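Local coordinates for EGF family domain-containing protein (Toxoplasma gondii, PDB 4Z80) that binds a RON2L1 peptide and, as a member of the AMA family of parasite surface antigens, probably takes part in the moving junction during host-cell invasion, at residues 192-197 against 220-225; 17-22 against 353-358; 102-107 against 114-119. All coordinates share one frame; numbering follows the deposited sequence.

Contact 1: 192-197 against 220-225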
loop_
_atom_site.group_PDB
_atom_site.type_symbol
_atom_site.label_atom_id
_atom_site.label_comp_id
_atom_site.label_asym_id
_atom_site.label_seq_id
_atom_site.Cartn_x
_atom_site.Cartn_y
_atom_site.Cartn_z
ATOM N N LEU A 192 3.163 -2.108 20.491
ATOM C CA LEU A 192 3.110 -3.120 19.456
ATOM C C LEU A 192 4.324 -4.023 19.613
ATOM O O LEU A 192 5.453 -3.554 19.538
ATOM C CB LEU A 192 3.087 -2.459 18.083
ATOM C CG LEU A 192 2.889 -3.339 16.846
ATOM C CD1 LEU A 192 1.579 -4.109 16.910
ATOM C CD2 LEU A 192 2.952 -2.453 15.605
ATOM N N ARG A 193 4.085 -5.311 19.837
ATOM C CA ARG A 193 5.164 -6.227 20.200
ATOM C C ARG A 193 5.784 -6.934 19.000
ATOM O O ARG A 193 5.074 -7.494 18.166
ATOM C CB ARG A 193 4.656 -7.295 21.170
ATOM C CG ARG A 193 3.966 -6.768 22.411
ATOM C CD ARG A 193 4.936 -6.452 23.526
ATOM N NE ARG A 193 4.222 -6.083 24.746
ATOM C CZ ARG A 193 4.742 -5.361 25.731
ATOM N NH1 ARG A 193 5.993 -4.920 25.656
ATOM N NH2 ARG A 193 4.005 -5.068 26.791
ATOM N N PHE A 194 7.112 -6.926 18.940
ATOM C CA PHE A 194 7.858 -7.718 17.967
ATOM C C PHE A 194 8.368 -8.962 18.676
ATOM O O PHE A 194 8.020 -10.083 18.314
ATOM C CB PHE A 194 9.017 -6.902 17.382
ATOM C CG PHE A 194 9.835 -7.626 16.328
ATOM C CD1 PHE A 194 9.301 -8.639 15.550
ATOM C CD2 PHE A 194 11.153 -7.260 16.119
ATOM C CE1 PHE A 194 10.077 -9.269 14.585
ATOM C CE2 PHE A 194 11.928 -7.885 15.154
ATOM C CZ PHE A 194 11.391 -8.888 14.394
ATOM N N LEU A 195 9.191 -8.741 19.695
ATOM C CA LEU A 195 9.620 -9.808 20.593
ATOM C C LEU A 195 8.899 -9.599 21.916
ATOM O O LEU A 195 9.248 -8.709 22.685
ATOM C CB LEU A 195 11.137 -9.799 20.774
ATOM C CG LEU A 195 11.921 -9.652 19.471
ATOM C CD1 LEU A 195 13.420 -9.668 19.738
ATOM C CD2 LEU A 195 11.531 -10.734 18.469
ATOM N N ASP A 196 7.867 -10.402 22.145
ATOM C CA ASP A 196 7.021 -10.258 23.322
ATOM C C ASP A 196 7.653 -10.957 24.516
ATOM O O ASP A 196 7.571 -12.175 24.654
ATOM C CB ASP A 196 5.628 -10.825 23.057
ATOM C CG ASP A 196 4.642 -10.477 24.157
ATOM O OD1 ASP A 196 5.067 -9.883 25.171
ATOM O OD2 ASP A 196 3.445 -10.799 24.006
ATOM N N THR A 197 8.276 -10.168 25.378
ATOM C CA THR A 197 9.026 -10.704 26.504
ATOM C C THR A 197 8.103 -11.086 27.659
ATOM O O THR A 197 8.542 -11.698 28.635
ATOM C CB THR A 197 10.073 -9.687 26.983
ATOM O OG1 THR A 197 9.420 -8.458 27.328
ATOM C CG2 THR A 197 11.092 -9.425 25.874
ATOM N N TYR A 220 14.612 -10.552 7.246
ATOM C CA TYR A 220 15.936 -10.367 7.809
ATOM C C TYR A 220 16.085 -11.163 9.093
ATOM O O TYR A 220 15.107 -11.462 9.771
ATOM C CB TYR A 220 16.230 -8.879 8.039
ATOM C CG TYR A 220 15.779 -8.237 9.344
ATOM C CD1 TYR A 220 14.455 -7.867 9.554
ATOM C CD2 TYR A 220 16.708 -7.925 10.329
ATOM C CE1 TYR A 220 14.066 -7.241 10.726
ATOM C CE2 TYR A 220 16.329 -7.299 11.500
ATOM C CZ TYR A 220 15.008 -6.964 11.696
ATOM O OH TYR A 220 14.640 -6.332 12.863
ATOM N N ASP A 221 17.329 -11.541 9.370
ATOM C CA ASP A 221 17.684 -12.311 10.557
ATOM C C ASP A 221 17.839 -11.350 11.734
ATOM O O ASP A 221 18.920 -10.824 11.982
ATOM C CB ASP A 221 18.967 -13.098 10.286
ATOM C CG ASP A 221 19.402 -13.946 11.466
ATOM O OD1 ASP A 221 18.672 -13.988 12.477
ATOM O OD2 ASP A 221 20.473 -14.579 11.361
ATOM N N TYR A 222 16.741 -11.109 12.442
ATOM C CA TYR A 222 16.735 -10.122 13.514
ATOM C C TYR A 222 17.575 -10.613 14.683
ATOM O O TYR A 222 18.171 -9.819 15.394
ATOM C CB TYR A 222 15.301 -9.822 13.993
ATOM C CG TYR A 222 14.731 -10.900 14.888
ATOM C CD1 TYR A 222 15.030 -10.931 16.248
ATOM C CD2 TYR A 222 13.914 -11.893 14.374
ATOM C CE1 TYR A 222 14.535 -11.928 17.063
ATOM C CE2 TYR A 222 13.408 -12.889 15.181
ATOM C CZ TYR A 222 13.721 -12.902 16.525
ATOM O OH TYR A 222 13.218 -13.896 17.331
ATOM N N LYS A 223 17.607 -11.928 14.879
ATOM C CA LYS A 223 18.256 -12.503 16.057
ATOM C C LYS A 223 19.755 -12.664 15.900
ATOM O O LYS A 223 20.514 -12.421 16.844
ATOM C CB LYS A 223 17.649 -13.866 16.380
ATOM C CG LYS A 223 18.262 -14.529 17.608
ATOM C CD LYS A 223 17.548 -15.823 17.923
ATOM C CE LYS A 223 17.931 -16.343 19.293
ATOM N NZ LYS A 223 18.349 -17.773 19.266
ATOM N N GLY A 224 20.188 -13.088 14.719
ATOM C CA GLY A 224 21.571 -13.483 14.535
ATOM C C GLY A 224 21.768 -14.888 15.077
ATOM O O GLY A 224 20.864 -15.477 15.666
ATOM N N GLN A 225 22.970 -15.414 14.890
ATOM C CA GLN A 225 23.262 -16.804 15.216
ATOM C C GLN A 225 23.601 -17.029 16.681
ATOM O O GLN A 225 23.642 -18.168 17.139
ATOM C CB GLN A 225 24.426 -17.293 14.358
ATOM C CG GLN A 225 24.079 -17.464 12.892
ATOM C CD GLN A 225 23.775 -18.906 12.548
ATOM O OE1 GLN A 225 24.679 -19.741 12.452
ATOM N NE2 GLN A 225 22.496 -19.212 12.379
#
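Beneath the bound RON2L1 peptide, an edge-to-face aromatic pair joins Phe194 to Tyr222, with Leu195 packed beside it. The edge of Phe194 is turned to the face of Tyr222, the ring centroids 5.1 Å apart and the planes at 61°; Phe194 CZ comes within 3.9 Å of Tyr222 CD2. Leu195 lays both methyls against the same side of the phenol as Phe194, with CD2 3.5 Å from Tyr222 CE1, and the same CD2 sits 4.0 Å above the centre of the Phe194 ring. Two consecutive residues can both point at the loop because the chain kinks at Phe194 (psi -61°), breaking the alternation of an extended strand. With its CG swung away from the backbone N (chi1 -178°), the phenyl group reaches out to the loop. Tyrosine suits position 222 because its ring supplies apolar surface while its OH hydrogen-bonds to Tyr206. Tyr220 touches Phe194 only through its hydroxyl, OH lying 3.9 Å from Phe194 CE2 and hydrogen-bonding to Gly156 O. The loop is shaped by an Asx motif, in which Gly224 N donates to Asp221 OD1 (2.9 Å) from above the carboxylate plane, and the backbone angles of Gly224 call for glycine. Phe194 and Leu195 also pack on Met23 and Ile25 of the peptide chain, so this cluster is part of its binding surface. Strand 192-193 pairs with 160-161 and strand 195-196 with 207-208, while the Tyr222 ring also meets His238 of strand 238-239 edge to face.

Contact 2: 17-22 against 353-358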
loop_
_atom_site.group_PDB
_atom_site.type_symbol
_atom_site.label_atom_id
_atom_site.label_comp_id
_atom_site.label_asym_id
_atom_site.label_seq_id
_atom_site.Cartn_x
_atom_site.Cartn_y
_atom_site.Cartn_z
ATOM N N ASP A 17 -21.242 9.048 -7.069
ATOM C CA ASP A 17 -20.063 9.785 -6.610
ATOM C C ASP A 17 -18.887 8.841 -6.352
ATOM O O ASP A 17 -17.728 9.233 -6.513
ATOM C CB ASP A 17 -20.430 10.581 -5.348
ATOM C CG ASP A 17 -19.282 11.401 -4.786
ATOM O OD1 ASP A 17 -18.544 12.050 -5.553
ATOM O OD2 ASP A 17 -19.152 11.417 -3.545
ATOM N N ARG A 18 -19.168 7.585 -5.999
ATOM C CA ARG A 18 -18.098 6.647 -5.668
ATOM C C ARG A 18 -17.265 6.281 -6.904
ATOM O O ARG A 18 -16.191 5.688 -6.770
ATOM C CB ARG A 18 -18.659 5.375 -5.001
ATOM C CG ARG A 18 -19.398 4.417 -5.938
ATOM C CD ARG A 18 -20.193 3.356 -5.158
ATOM N NE ARG A 18 -21.031 3.999 -4.152
ATOM C CZ ARG A 18 -21.488 3.407 -3.050
ATOM N NH1 ARG A 18 -21.214 2.134 -2.804
ATOM N NH2 ARG A 18 -22.224 4.099 -2.195
ATOM N N PHE A 19 -17.745 6.645 -8.091
ATOM C CA PHE A 19 -17.036 6.331 -9.334
ATOM C C PHE A 19 -16.316 7.556 -9.895
ATOM O O PHE A 19 -15.699 7.471 -10.961
ATOM C CB PHE A 19 -18.007 5.747 -10.373
ATOM C CG PHE A 19 -18.677 4.481 -9.909
ATOM C CD1 PHE A 19 -17.948 3.319 -9.741
ATOM C CD2 PHE A 19 -20.026 4.473 -9.605
ATOM C CE1 PHE A 19 -18.563 2.150 -9.289
ATOM C CE2 PHE A 19 -20.640 3.312 -9.159
ATOM C CZ PHE A 19 -19.904 2.158 -9.003
ATOM N N ASN A 20 -16.348 8.678 -9.173
ATOM C CA ASN A 20 -15.676 9.896 -9.638
ATOM C C ASN A 20 -14.219 9.904 -9.195
ATOM O O ASN A 20 -13.826 10.592 -8.248
ATOM C CB ASN A 20 -16.388 11.155 -9.144
ATOM C CG ASN A 20 -15.901 12.400 -9.845
ATOM O OD1 ASN A 20 -14.864 12.372 -10.504
ATOM N ND2 ASN A 20 -16.638 13.493 -9.712
ATOM N N ILE A 21 -13.413 9.142 -9.921
ATOM C CA ILE A 21 -12.052 8.839 -9.501
ATOM C C ILE A 21 -11.151 10.074 -9.459
ATOM O O ILE A 21 -10.458 10.275 -8.475
ATOM C CB ILE A 21 -11.469 7.727 -10.408
ATOM C CG1 ILE A 21 -12.154 6.398 -10.056
ATOM C CG2 ILE A 21 -9.947 7.590 -10.234
ATOM C CD1 ILE A 21 -11.831 5.257 -10.988
ATOM N N PRO A 22 -11.171 10.933 -10.498
ATOM C CA PRO A 22 -10.295 12.110 -10.376
ATOM C C PRO A 22 -10.644 13.027 -9.203
ATOM O O PRO A 22 -9.751 13.603 -8.587
ATOM C CB PRO A 22 -10.490 12.826 -11.718
ATOM C CG PRO A 22 -10.854 11.733 -12.663
ATOM C CD PRO A 22 -11.771 10.845 -11.839
ATOM N N VAL A 353 -23.830 -4.029 -17.179
ATOM C CA VAL A 353 -24.136 -2.611 -17.281
ATOM C C VAL A 353 -23.115 -1.884 -18.139
ATOM O O VAL A 353 -22.011 -2.386 -18.368
ATOM C CB VAL A 353 -24.218 -1.927 -15.899
ATOM C CG1 VAL A 353 -25.506 -2.353 -15.164
ATOM C CG2 VAL A 353 -22.976 -2.230 -15.060
ATOM N N ARG A 354 -23.535 -0.710 -18.606
ATOM C CA ARG A 354 -22.732 0.185 -19.449
ATOM C C ARG A 354 -22.668 1.579 -18.813
ATOM O O ARG A 354 -23.699 2.103 -18.386
ATOM C CB ARG A 354 -23.344 0.305 -20.851
ATOM C CG ARG A 354 -23.660 -0.997 -21.553
ATOM C CD ARG A 354 -24.809 -0.829 -22.549
ATOM N NE ARG A 354 -24.508 0.138 -23.601
ATOM C CZ ARG A 354 -25.413 0.644 -24.434
ATOM N NH1 ARG A 354 -26.692 0.294 -24.335
ATOM N NH2 ARG A 354 -25.046 1.514 -25.364
ATOM N N TRP A 355 -21.491 2.204 -18.764
ATOM C CA TRP A 355 -21.386 3.567 -18.230
ATOM C C TRP A 355 -22.180 4.571 -19.055
ATOM O O TRP A 355 -22.114 4.552 -20.282
ATOM C CB TRP A 355 -19.927 4.044 -18.192
ATOM C CG TRP A 355 -19.006 3.202 -17.366
ATOM C CD1 TRP A 355 -18.035 2.359 -17.822
ATOM C CD2 TRP A 355 -18.958 3.133 -15.936
ATOM N NE1 TRP A 355 -17.392 1.764 -16.769
ATOM C CE2 TRP A 355 -17.936 2.224 -15.599
ATOM C CE3 TRP A 355 -19.678 3.753 -14.912
ATOM C CZ2 TRP A 355 -17.626 1.905 -14.280
ATOM C CZ3 TRP A 355 -19.370 3.441 -13.606
ATOM C CH2 TRP A 355 -18.354 2.524 -13.298
ATOM N N GLY A 356 -22.887 5.472 -18.382
ATOM C CA GLY A 356 -23.618 6.518 -19.076
ATOM C C GLY A 356 -23.703 7.827 -18.320
ATOM O O GLY A 356 -23.168 7.973 -17.216
ATOM N N VAL A 357 -24.379 8.792 -18.941
ATOM C CA VAL A 357 -24.713 10.063 -18.302
ATOM C C VAL A 357 -26.221 10.268 -18.450
ATOM O O VAL A 357 -26.840 9.688 -19.333
ATOM C CB VAL A 357 -23.935 11.250 -18.915
ATOM C CG1 VAL A 357 -22.435 11.092 -18.654
ATOM C CG2 VAL A 357 -24.223 11.381 -20.407
ATOM N N VAL A 358 -26.814 11.071 -17.577
ATOM C CA VAL A 358 -28.262 11.216 -17.577
ATOM C C VAL A 358 -28.703 11.975 -18.825
ATOM O O VAL A 358 -28.041 12.918 -19.262
ATOM C CB VAL A 358 -28.758 11.932 -16.305
ATOM C CG1 VAL A 358 -30.256 12.211 -16.382
ATOM C CG2 VAL A 358 -28.462 11.081 -15.071
#
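Phe19, last residue of a short 3-10 segment, and Trp355, within strand 353-359, are the nearest residues of the two backbones, their CA atoms 10.3 Å apart, so large side chains must span the gap. They meet as a T-shaped pair: the benzene edge of Trp355 is directed at the face of Phe19, with centroids 5.2 Å apart and planes at 70°. Phe19 CG lies opposite its own carbonyl carbon (chi1 -60°), which directs the ring at the strand. Trp355 CH2 stands over the phenyl face, displaced toward its rim, and comes to 3.7 Å from Phe19 CD1; Trp355 CZ3 lies 3.9 Å from Phe19 CG. The opposite phenyl face is covered from within its own segment by Arg18, whose CG sits 3.6 Å above the ring centre, so the flat group is sandwiched between a methylene and an indole edge. The strand belongs to the PAN-type part of the AMA family fold, where 353-359 is the middle strand of an antiparallel sheet between 363-366 and 436-440; the Cys364-Cys436 disulfide joins these two flanking strands. Tryptophan is apt here because it can offer an apolar edge to Phe19 while its NE1, on the five-membered ring, makes weak hydrogen bonds to Ala406 O and Phe446 O. Trp405 draws both partners together, donating from NE1 to Phe19 O and packing edge to face with Trp355. On the N-terminal side, Asn20 N bonds to Asp17 O at 3.0 Å. Asn20 then centres an inverse gamma turn and N-caps the helix that starts at Ile21, its short amide side chain accepting from a backbone N in the first turn. Asp17 makes a salt bridge to Lys343, at the end of helix 340-343.

Contact 3: 102-107 against 114-119. With SO4 (sulfate ion), chain I.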
loop_
_atom_site.group_PDB
_atom_site.type_symbol
_atom_site.label_atom_id
_atom_site.label_comp_id
_atom_site.label_asym_id
_atom_site.label_seq_id
_atom_site.Cartn_x
_atom_site.Cartn_y
_atom_site.Cartn_z
ATOM N N ILE A 102 2.658 -4.963 -7.127
ATOM C CA ILE A 102 3.947 -4.552 -7.670
ATOM C C ILE A 102 4.710 -5.784 -8.126
ATOM O O ILE A 102 5.219 -6.552 -7.312
ATOM C CB ILE A 102 4.773 -3.761 -6.647
ATOM C CG1 ILE A 102 3.957 -2.590 -6.085
ATOM C CG2 ILE A 102 6.057 -3.263 -7.296
ATOM C CD1 ILE A 102 3.310 -1.678 -7.140
ATOM N N ALA A 103 4.759 -5.966 -9.442
ATOM C CA ALA A 103 5.377 -7.124 -10.069
ATOM C C ALA A 103 6.839 -6.870 -10.372
ATOM O O ALA A 103 7.210 -5.774 -10.800
ATOM C CB ALA A 103 4.641 -7.472 -11.357
ATOM N N PHE A 104 7.664 -7.881 -10.151
ATOM C CA PHE A 104 9.057 -7.855 -10.580
ATOM C C PHE A 104 9.086 -8.370 -12.009
ATOM O O PHE A 104 8.516 -9.416 -12.293
ATOM C CB PHE A 104 9.936 -8.705 -9.676
ATOM C CG PHE A 104 10.308 -8.030 -8.384
ATOM C CD1 PHE A 104 9.335 -7.603 -7.494
ATOM C CD2 PHE A 104 11.640 -7.829 -8.051
ATOM C CE1 PHE A 104 9.694 -6.974 -6.304
ATOM C CE2 PHE A 104 11.994 -7.213 -6.856
ATOM C CZ PHE A 104 11.022 -6.788 -5.996
ATOM N N THR A 105 9.717 -7.620 -12.906
ATOM C CA THR A 105 9.693 -7.933 -14.330
ATOM C C THR A 105 11.053 -7.727 -14.988
ATOM O O THR A 105 11.992 -7.211 -14.382
ATOM C CB THR A 105 8.657 -7.045 -15.078
ATOM O OG1 THR A 105 9.138 -5.696 -15.138
ATOM C CG2 THR A 105 7.312 -7.044 -14.373
ATOM N N LYS A 106 11.147 -8.126 -16.252
ATOM C CA LYS A 106 12.227 -7.642 -17.092
ATOM C C LYS A 106 11.887 -6.215 -17.510
ATOM O O LYS A 106 10.778 -5.733 -17.267
ATOM C CB LYS A 106 12.429 -8.556 -18.293
ATOM C CG LYS A 106 12.904 -9.929 -17.863
ATOM C CD LYS A 106 13.484 -10.721 -18.998
ATOM C CE LYS A 106 14.812 -10.138 -19.455
ATOM N NZ LYS A 106 15.430 -10.951 -20.530
ATOM N N ARG A 107 12.837 -5.533 -18.133
ATOM C CA ARG A 107 12.646 -4.130 -18.479
ATOM C C ARG A 107 11.502 -3.928 -19.471
ATOM O O ARG A 107 10.909 -2.851 -19.518
ATOM C CB ARG A 107 13.947 -3.557 -19.042
ATOM C CG ARG A 107 13.989 -2.041 -19.083
ATOM C CD ARG A 107 15.394 -1.517 -19.355
ATOM N NE ARG A 107 16.316 -1.942 -18.311
ATOM C CZ ARG A 107 17.343 -2.773 -18.472
ATOM N NH1 ARG A 107 17.647 -3.280 -19.661
ATOM N NH2 ARG A 107 18.083 -3.093 -17.427
ATOM N N MET A 114 4.538 -12.032 -9.697
ATOM C CA MET A 114 3.603 -11.269 -8.891
ATOM C C MET A 114 3.559 -11.694 -7.418
ATOM O O MET A 114 2.707 -11.212 -6.675
ATOM C CB MET A 114 2.214 -11.349 -9.519
ATOM C CG MET A 114 2.121 -10.383 -10.716
ATOM S SD MET A 114 0.598 -10.466 -11.614
ATOM C CE MET A 114 -0.509 -9.659 -10.453
ATOM N N THR A 115 4.485 -12.554 -6.992
ATOM C CA THR A 115 4.589 -12.910 -5.570
ATOM C C THR A 115 5.951 -12.563 -4.961
ATOM O O THR A 115 6.136 -12.626 -3.744
ATOM C CB THR A 115 4.314 -14.416 -5.324
ATOM O OG1 THR A 115 5.268 -15.213 -6.024
ATOM C CG2 THR A 115 2.901 -14.788 -5.772
ATOM N N ARG A 116 6.907 -12.187 -5.799
ATOM C CA ARG A 116 8.226 -11.794 -5.338
ATOM C C ARG A 116 8.170 -10.654 -4.307
ATOM O O ARG A 116 9.012 -10.590 -3.407
ATOM C CB ARG A 116 9.084 -11.402 -6.554
ATOM C CG ARG A 116 10.440 -10.831 -6.245
ATOM C CD ARG A 116 11.441 -11.855 -5.713
ATOM N NE ARG A 116 12.713 -11.156 -5.665
ATOM C CZ ARG A 116 13.586 -11.079 -6.664
ATOM N NH1 ARG A 116 13.406 -11.769 -7.788
ATOM N NH2 ARG A 116 14.661 -10.332 -6.516
ATOM N N TRP A 117 7.182 -9.768 -4.430
ATOM C CA TRP A 117 7.073 -8.616 -3.535
ATOM C C TRP A 117 7.000 -9.014 -2.062
ATOM O O TRP A 117 7.334 -8.213 -1.195
ATOM C CB TRP A 117 5.847 -7.758 -3.896
ATOM C CG TRP A 117 4.523 -8.405 -3.597
ATOM C CD1 TRP A 117 3.765 -9.142 -4.449
ATOM C CD2 TRP A 117 3.814 -8.377 -2.346
ATOM N NE1 TRP A 117 2.622 -9.579 -3.811
ATOM C CE2 TRP A 117 2.631 -9.118 -2.520
ATOM C CE3 TRP A 117 4.062 -7.782 -1.107
ATOM C CZ2 TRP A 117 1.697 -9.291 -1.494
ATOM C CZ3 TRP A 117 3.133 -7.960 -0.087
ATOM C CH2 TRP A 117 1.970 -8.703 -0.289
ATOM N N LYS A 118 6.584 -10.244 -1.785
ATOM C CA LYS A 118 6.395 -10.682 -0.402
ATOM C C LYS A 118 7.695 -10.850 0.365
ATOM O O LYS A 118 7.682 -10.852 1.599
ATOM C CB LYS A 118 5.612 -11.993 -0.368
ATOM C CG LYS A 118 4.197 -11.835 -0.848
ATOM C CD LYS A 118 3.440 -13.142 -0.753
ATOM C CE LYS A 118 2.041 -13.003 -1.310
ATOM N NZ LYS A 118 1.325 -14.304 -1.299
ATOM N N ASN A 119 8.808 -11.028 -0.337
ATOM C CA ASN A 119 10.106 -11.066 0.338
ATOM C C ASN A 119 10.438 -9.685 0.884
ATOM O O ASN A 119 10.014 -8.674 0.322
ATOM C CB ASN A 119 11.220 -11.517 -0.603
ATOM C CG ASN A 119 11.014 -12.915 -1.148
ATOM O OD1 ASN A 119 10.069 -13.618 -0.787
ATOM N ND2 ASN A 119 11.911 -13.322 -2.044
HETATM S S SO4 I . 14.860 -13.782 -22.541
HETATM O O1 SO4 I . 15.462 -12.743 -23.372
HETATM O O2 SO4 I . 13.953 -13.173 -21.567
HETATM O O3 SO4 I . 15.931 -14.505 -21.848
HETATM O O4 SO4 I . 14.081 -14.700 -23.374
HETATM O O HOH W 1 5.837 -9.257 -7.005
#
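Arg116 meets Phe104 first with its aliphatic stem: CG hangs 3.6 Å from the ring centroid and only 13° off the ring normal, a CH-pi contact over the middle of the face. The bend at its chi2 (72°) then turns the chain so that the guanidinium passes above the CD2-CE2 rim of the ring, one of its faces toward CD2, its plane 29° from that of the ring and Arg116 CZ 4.0 Å from Phe104 CD2. Arginine fits because its methylenes can bury against an aromatic while its nitrogens reach polar partners: NE donates to Glu149 O and NH1 to Leu307 O, and the group makes a cation-pi contact with Tyr316. These bonds would fix how the guanidinium is rotated beside Phe104. No direct hydrogen bond joins the two segments. A water takes that part, donating to Ile102 O at 2.8 Å and accepting from Trp117 N at 2.9 Å, and thereby linking the strand's carbonyl to the 3-10 turn; it lies in the plane of the Trp117 indole, at its edge. Ile102 O also approaches Trp117 CB at 3.7 Å. Farther along, the small side chain of Ala103 admits Met114, whose CG is 3.9 Å from Ala103 CB. The turn 116-118 is entered through Asp113, whose OD1 accepts from the backbone N of both Thr115 and Arg116. At the far end of the strand segment, Lys106 NZ holds O2 of a sulfate at 2.9 Å, an ion shared with Arg111 and probably from the crystallisation liquor. Strand 101-104 pairs antiparallel with 318-321, where Val318 packs on Phe104, and Trp117 reaches Met329 of strand 329-332.

From the N terminus, residues 17-22 open the longest loop, which contact 2 closes only at 353-358, after 330 intervening residues; it ties the N-terminal segment to the PAN-type sheet containing strand 353-359. Both other contacts nest inside it, in series and without crossing. Contact 3 comes first, closing a six-residue loop just after strand 101-104. Contact 1 follows, joining two short strands to a loop 22 residues later, beside the bound peptide. Contacts 1 and 2 lie on opposite sides of the chain's centre, their own centres 48 Å apart. Contact 3 is 26 Å from contact 1 and 32 Å from contact 2, centre to centre; no two contacts touch.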